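Local coordinates for protein sialidase B (Streptococcus pneumoniae serotype 4, PDB 4XJW) that cleaves terminal sialic acid residues from oligosaccharides, glycoproteins and glycolipids, as a glycosidase of family 33, at residues R207-S221 and A617-E631. The protein carries 1 engineered substitution. Sequence-based numbering, arbitrary orientation.
With OPX ((1s,3R,4S)-1-[(cyclohexylamino)methyl]-3,4-dihydroxycyclopentanesulfonic acid), chain B.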
# COMPACT_ATOMS: atom_id res chain seq x y z
N ARG A 207 0.04 1.25 -2.40
CA ARG A 207 0.14 -0.15 -1.99
C ARG A 207 1.54 -0.64 -2.33
O ARG A 207 2.25 -0.02 -3.14
CB ARG A 207 -0.89 -1.07 -2.69
CG ARG A 207 -2.31 -1.10 -2.05
CD ARG A 207 -2.91 -2.52 -2.09
NE ARG A 207 -2.21 -3.50 -1.26
CZ ARG A 207 -2.41 -4.82 -1.32
NH1 ARG A 207 -3.31 -5.31 -2.17
NH2 ARG A 207 -1.72 -5.66 -0.52
N ILE A 208 1.92 -1.75 -1.72
CA ILE A 208 3.13 -2.49 -2.07
C ILE A 208 4.43 -1.70 -1.79
O ILE A 208 5.19 -1.40 -2.70
CB ILE A 208 3.14 -2.96 -3.56
CG1 ILE A 208 1.75 -3.35 -4.06
CG2 ILE A 208 4.07 -4.14 -3.72
CD1 ILE A 208 1.09 -4.48 -3.28
N PRO A 209 4.69 -1.38 -0.51
CA PRO A 209 5.87 -0.59 -0.14
C PRO A 209 7.15 -1.40 -0.20
O PRO A 209 7.14 -2.62 0.02
CB PRO A 209 5.59 -0.24 1.32
CG PRO A 209 4.73 -1.37 1.82
CD PRO A 209 3.85 -1.72 0.65
N THR A 210 8.26 -0.70 -0.47
CA THR A 210 9.60 -1.29 -0.39
C THR A 210 10.51 -0.32 0.37
O THR A 210 10.21 0.87 0.48
CB THR A 210 10.21 -1.61 -1.77
OG1 THR A 210 10.76 -0.41 -2.34
CG2 THR A 210 9.16 -2.21 -2.73
N LEU A 211 11.59 -0.87 0.92
CA LEU A 211 12.66 -0.08 1.55
C LEU A 211 13.99 -0.75 1.25
O LEU A 211 14.06 -1.96 1.17
CB LEU A 211 12.47 -0.05 3.08
CG LEU A 211 11.34 0.78 3.69
CD1 LEU A 211 11.23 0.49 5.19
CD2 LEU A 211 11.55 2.26 3.43
N TYR A 212 15.04 0.04 1.10
CA TYR A 212 16.36 -0.50 0.84
C TYR A 212 17.39 0.52 1.30
O TYR A 212 17.27 1.72 1.01
CB TYR A 212 16.54 -0.74 -0.66
CG TYR A 212 17.73 -1.60 -1.04
CD1 TYR A 212 19.02 -1.07 -1.08
CD2 TYR A 212 17.56 -2.93 -1.37
CE1 TYR A 212 20.10 -1.85 -1.43
CE2 TYR A 212 18.64 -3.72 -1.73
CZ TYR A 212 19.90 -3.18 -1.77
OH TYR A 212 20.96 -3.99 -2.13
N THR A 213 18.41 0.04 2.00
CA THR A 213 19.44 0.93 2.54
C THR A 213 20.64 0.92 1.61
O THR A 213 21.27 -0.12 1.41
CB THR A 213 19.85 0.50 3.94
OG1 THR A 213 18.69 0.50 4.79
CG2 THR A 213 20.90 1.44 4.53
N LEU A 214 20.93 2.08 1.03
CA LEU A 214 22.03 2.23 0.08
C LEU A 214 23.37 2.38 0.80
O LEU A 214 23.42 2.68 2.01
CB LEU A 214 21.79 3.44 -0.85
CG LEU A 214 20.45 3.40 -1.60
CD1 LEU A 214 20.30 4.68 -2.43
CD2 LEU A 214 20.38 2.17 -2.49
N SER A 215 24.44 2.13 0.06
CA SER A 215 25.79 2.18 0.64
C SER A 215 26.15 3.57 1.19
O SER A 215 26.95 3.69 2.14
CB SER A 215 26.82 1.70 -0.37
OG SER A 215 26.96 2.59 -1.46
N SER A 216 25.58 4.61 0.60
CA SER A 216 25.85 5.97 1.07
C SER A 216 25.15 6.25 2.40
O SER A 216 25.41 7.26 3.04
CB SER A 216 25.37 6.99 0.05
OG SER A 216 23.95 6.95 -0.00
N GLY A 217 24.22 5.38 2.80
CA GLY A 217 23.41 5.60 3.99
C GLY A 217 22.03 6.15 3.67
O GLY A 217 21.15 6.22 4.54
N ARG A 218 21.85 6.59 2.43
CA ARG A 218 20.52 6.98 1.95
C ARG A 218 19.60 5.76 1.98
O ARG A 218 19.98 4.67 1.58
CB ARG A 218 20.60 7.57 0.54
CG ARG A 218 19.23 7.85 -0.08
CD ARG A 218 19.38 8.63 -1.39
NE ARG A 218 19.80 10.01 -1.17
CZ ARG A 218 19.99 10.90 -2.13
NH1 ARG A 218 19.80 10.56 -3.40
NH2 ARG A 218 20.38 12.13 -1.83
N VAL A 219 18.39 5.96 2.48
CA VAL A 219 17.39 4.90 2.50
C VAL A 219 16.37 5.23 1.41
O VAL A 219 15.84 6.34 1.37
CB VAL A 219 16.70 4.80 3.87
CG1 VAL A 219 15.65 3.68 3.86
CG2 VAL A 219 17.73 4.54 4.96
N LEU A 220 16.11 4.27 0.53
CA LEU A 220 15.24 4.47 -0.63
C LEU A 220 13.96 3.65 -0.43
O LEU A 220 13.99 2.54 0.12
CB LEU A 220 15.94 4.01 -1.91
CG LEU A 220 15.24 4.23 -3.26
CD1 LEU A 220 15.02 5.71 -3.49
CD2 LEU A 220 16.06 3.61 -4.41
N SER A 221 12.84 4.22 -0.86
CA SER A 221 11.56 3.51 -0.82
C SER A 221 10.88 3.61 -2.17
O SER A 221 10.88 4.66 -2.79
CB SER A 221 10.64 4.10 0.27
OG SER A 221 9.33 3.54 0.23
N ALA A 617 7.54 -3.66 4.26
CA ALA A 617 8.93 -3.48 3.89
C ALA A 617 9.73 -3.24 5.16
O ALA A 617 9.33 -2.43 6.02
CB ALA A 617 9.05 -2.30 2.93
N ILE A 618 10.86 -3.94 5.30
CA ILE A 618 11.76 -3.67 6.41
C ILE A 618 13.20 -3.46 5.96
O ILE A 618 13.68 -4.08 5.01
CB ILE A 618 11.70 -4.76 7.50
CG1 ILE A 618 12.02 -6.15 6.93
CG2 ILE A 618 10.34 -4.74 8.21
CD1 ILE A 618 12.16 -7.20 8.03
N THR A 619 13.89 -2.56 6.63
CA THR A 619 15.31 -2.40 6.36
C THR A 619 16.05 -1.94 7.60
O THR A 619 15.48 -1.23 8.43
CB THR A 619 15.58 -1.50 5.13
OG1 THR A 619 16.88 -1.78 4.61
CG2 THR A 619 15.47 0.01 5.48
N GLU A 620 17.30 -2.37 7.72
CA GLU A 620 18.17 -1.84 8.76
C GLU A 620 18.66 -0.49 8.32
O GLU A 620 19.27 -0.35 7.25
CB GLU A 620 19.34 -2.79 9.02
CG GLU A 620 20.25 -2.31 10.14
CD GLU A 620 21.38 -3.27 10.45
OE1 GLU A 620 21.45 -4.34 9.81
OE2 GLU A 620 22.21 -2.93 11.32
N LEU A 621 18.35 0.52 9.12
CA LEU A 621 18.83 1.87 8.89
C LEU A 621 20.32 1.91 9.22
O LEU A 621 20.83 1.05 9.97
CB LEU A 621 18.03 2.87 9.72
CG LEU A 621 16.52 2.69 9.51
CD1 LEU A 621 15.71 3.46 10.53
CD2 LEU A 621 16.11 3.08 8.10
N PRO A 622 21.05 2.88 8.65
CA PRO A 622 22.49 2.93 8.90
C PRO A 622 22.86 3.07 10.37
O PRO A 622 23.97 2.70 10.74
CB PRO A 622 22.94 4.17 8.12
CG PRO A 622 21.93 4.31 7.03
CD PRO A 622 20.63 3.88 7.65
N ASN A 623 21.95 3.58 11.19
CA ASN A 623 22.20 3.70 12.63
C ASN A 623 21.83 2.45 13.42
O ASN A 623 21.80 2.48 14.65
CB ASN A 623 21.49 4.92 13.19
CG ASN A 623 19.98 4.83 13.06
OD1 ASN A 623 19.46 3.82 12.59
ND2 ASN A 623 19.28 5.89 13.46
N HIS A 624 21.50 1.38 12.69
CA HIS A 624 21.14 0.07 13.25
C HIS A 624 19.75 0.01 13.87
O HIS A 624 19.39 -1.00 14.48
CB HIS A 624 22.20 -0.45 14.23
CG HIS A 624 23.58 -0.46 13.66
ND1 HIS A 624 23.89 -1.15 12.50
CD2 HIS A 624 24.72 0.13 14.06
CE1 HIS A 624 25.17 -0.97 12.22
NE2 HIS A 624 25.70 -0.21 13.16
N HIS A 625 18.97 1.07 13.72
CA HIS A 625 17.52 0.95 13.93
C HIS A 625 16.92 0.16 12.79
O HIS A 625 17.59 -0.13 11.79
CB HIS A 625 16.85 2.32 13.98
CG HIS A 625 17.23 3.14 15.16
ND1 HIS A 625 16.32 3.95 15.82
CD2 HIS A 625 18.41 3.33 15.78
CE1 HIS A 625 16.93 4.58 16.81
NE2 HIS A 625 18.20 4.20 16.82
N ILE A 626 15.64 -0.19 12.95
CA ILE A 626 14.89 -0.88 11.92
C ILE A 626 13.78 0.04 11.44
O ILE A 626 13.02 0.57 12.25
CB ILE A 626 14.25 -2.16 12.47
CG1 ILE A 626 15.30 -3.09 13.07
CG2 ILE A 626 13.46 -2.86 11.38
CD1 ILE A 626 16.36 -3.59 12.10
N GLY A 627 13.71 0.27 10.13
CA GLY A 627 12.59 0.99 9.55
C GLY A 627 11.59 0.02 8.96
O GLY A 627 11.98 -0.97 8.31
N VAL A 628 10.30 0.28 9.19
CA VAL A 628 9.21 -0.56 8.68
C VAL A 628 8.23 0.35 7.95
O VAL A 628 7.74 1.32 8.52
CB VAL A 628 8.49 -1.33 9.81
CG1 VAL A 628 7.48 -2.31 9.23
CG2 VAL A 628 9.48 -2.07 10.70
N LEU A 629 7.99 0.07 6.68
CA LEU A 629 6.97 0.75 5.90
C LEU A 629 5.94 -0.31 5.53
O LEU A 629 6.26 -1.29 4.87
CB LEU A 629 7.57 1.37 4.64
CG LEU A 629 6.62 2.16 3.74
CD1 LEU A 629 6.09 3.37 4.48
CD2 LEU A 629 7.34 2.57 2.46
N PHE A 630 4.71 -0.12 5.98
CA PHE A 630 3.74 -1.21 5.85
C PHE A 630 2.32 -0.73 5.61
O PHE A 630 1.95 0.40 5.95
CB PHE A 630 3.78 -2.08 7.11
CG PHE A 630 3.28 -1.38 8.35
CD1 PHE A 630 4.11 -0.54 9.08
CD2 PHE A 630 1.97 -1.57 8.79
CE1 PHE A 630 3.65 0.12 10.23
CE2 PHE A 630 1.51 -0.93 9.94
CZ PHE A 630 2.34 -0.09 10.66
N GLU A 631 1.52 -1.63 5.04
CA GLU A 631 0.11 -1.39 4.83
C GLU A 631 -0.62 -1.63 6.14
O GLU A 631 -0.81 -2.78 6.55
CB GLU A 631 -0.40 -2.34 3.73
CG GLU A 631 0.18 -2.03 2.34
CD GLU A 631 -0.20 -3.06 1.29
OE1 GLU A 631 -0.66 -4.17 1.65
OE2 GLU A 631 -0.08 -2.74 0.08
CAF OPX B . 23.80 -1.14 8.27
CAG OPX B . 24.99 -1.56 7.45
CAH OPX B . 22.66 -0.75 7.38
CAI OPX B . 24.62 -2.67 6.51
CAJ OPX B . 22.29 -1.83 6.41
CAK OPX B . 22.30 -3.05 3.65
CAL OPX B . 20.63 -4.99 3.56
CAM OPX B . 20.79 -3.53 1.67
CAO OPX B . 19.40 -5.07 2.74
CAP OPX B . 19.34 -3.78 2.04
CAQ OPX B . 23.49 -2.28 5.61
CAR OPX B . 21.61 -4.16 2.79
NAN OPX B . 23.16 -3.45 4.78
OAA OPX B . 23.65 -5.80 3.23
OAB OPX B . 22.20 -6.31 1.36
OAC OPX B . 18.28 -5.30 3.52
OAD OPX B . 18.91 -2.76 2.84
OAE OPX B . 23.71 -4.46 1.20
SAS OPX B . 22.87 -5.24 2.11
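From Arg207 facing Glu631, through Thr210 beside Ala617, to Gly217 against Pro622, two beta hairpins from different sheets lie face to face, 210-213 running the same way as 617-621, and every hydrogen bond between them uses at least one side chain. Such blade-to-blade packing characterises the sialidase beta-propeller. At one end Arg207 grips Glu631 side-on: NE reaches OE2 at 2.6 Å and NH2 reaches OE1 at 2.8 Å, the latter on the syn lone pair, with guanidinium and carboxylate planes 47° apart. Ile208 N also bonds Glu631 OE2, from the opposite face to Arg207 NE, while Glu631 OE1 accepts from Tyr615 N; the carboxylate thus ties the probable substrate-binding arginine to the likely nucleophile. Apolar packing fills the middle. Pro209 CB rests 3.5 Å from Leu629 CD2, and Leu211 crosses Leu629 at about a right angle, its CG 3.9 Å from Ala617 CB. With OG1 of Thr619 anti to the backbone N (chi1 -158°), its hydroxyl donates to Thr213 OG1 while CG2 lies against Leu211 CB; Thr213 OG1 in turn donates to Glu620 O at 2.7 Å. Thr213 N holds the OPX hydroxyl OAD (3.0 Å), and the CAM-CAP side of the ligand's five-membered ring lies over one face of Tyr212. Strand 451-459 adds Gln456, whose OE1 also hydrogen-bonds OPX, whereas strand 647-652 flanks 626-631, Tyr649 touching Leu621 and Leu629.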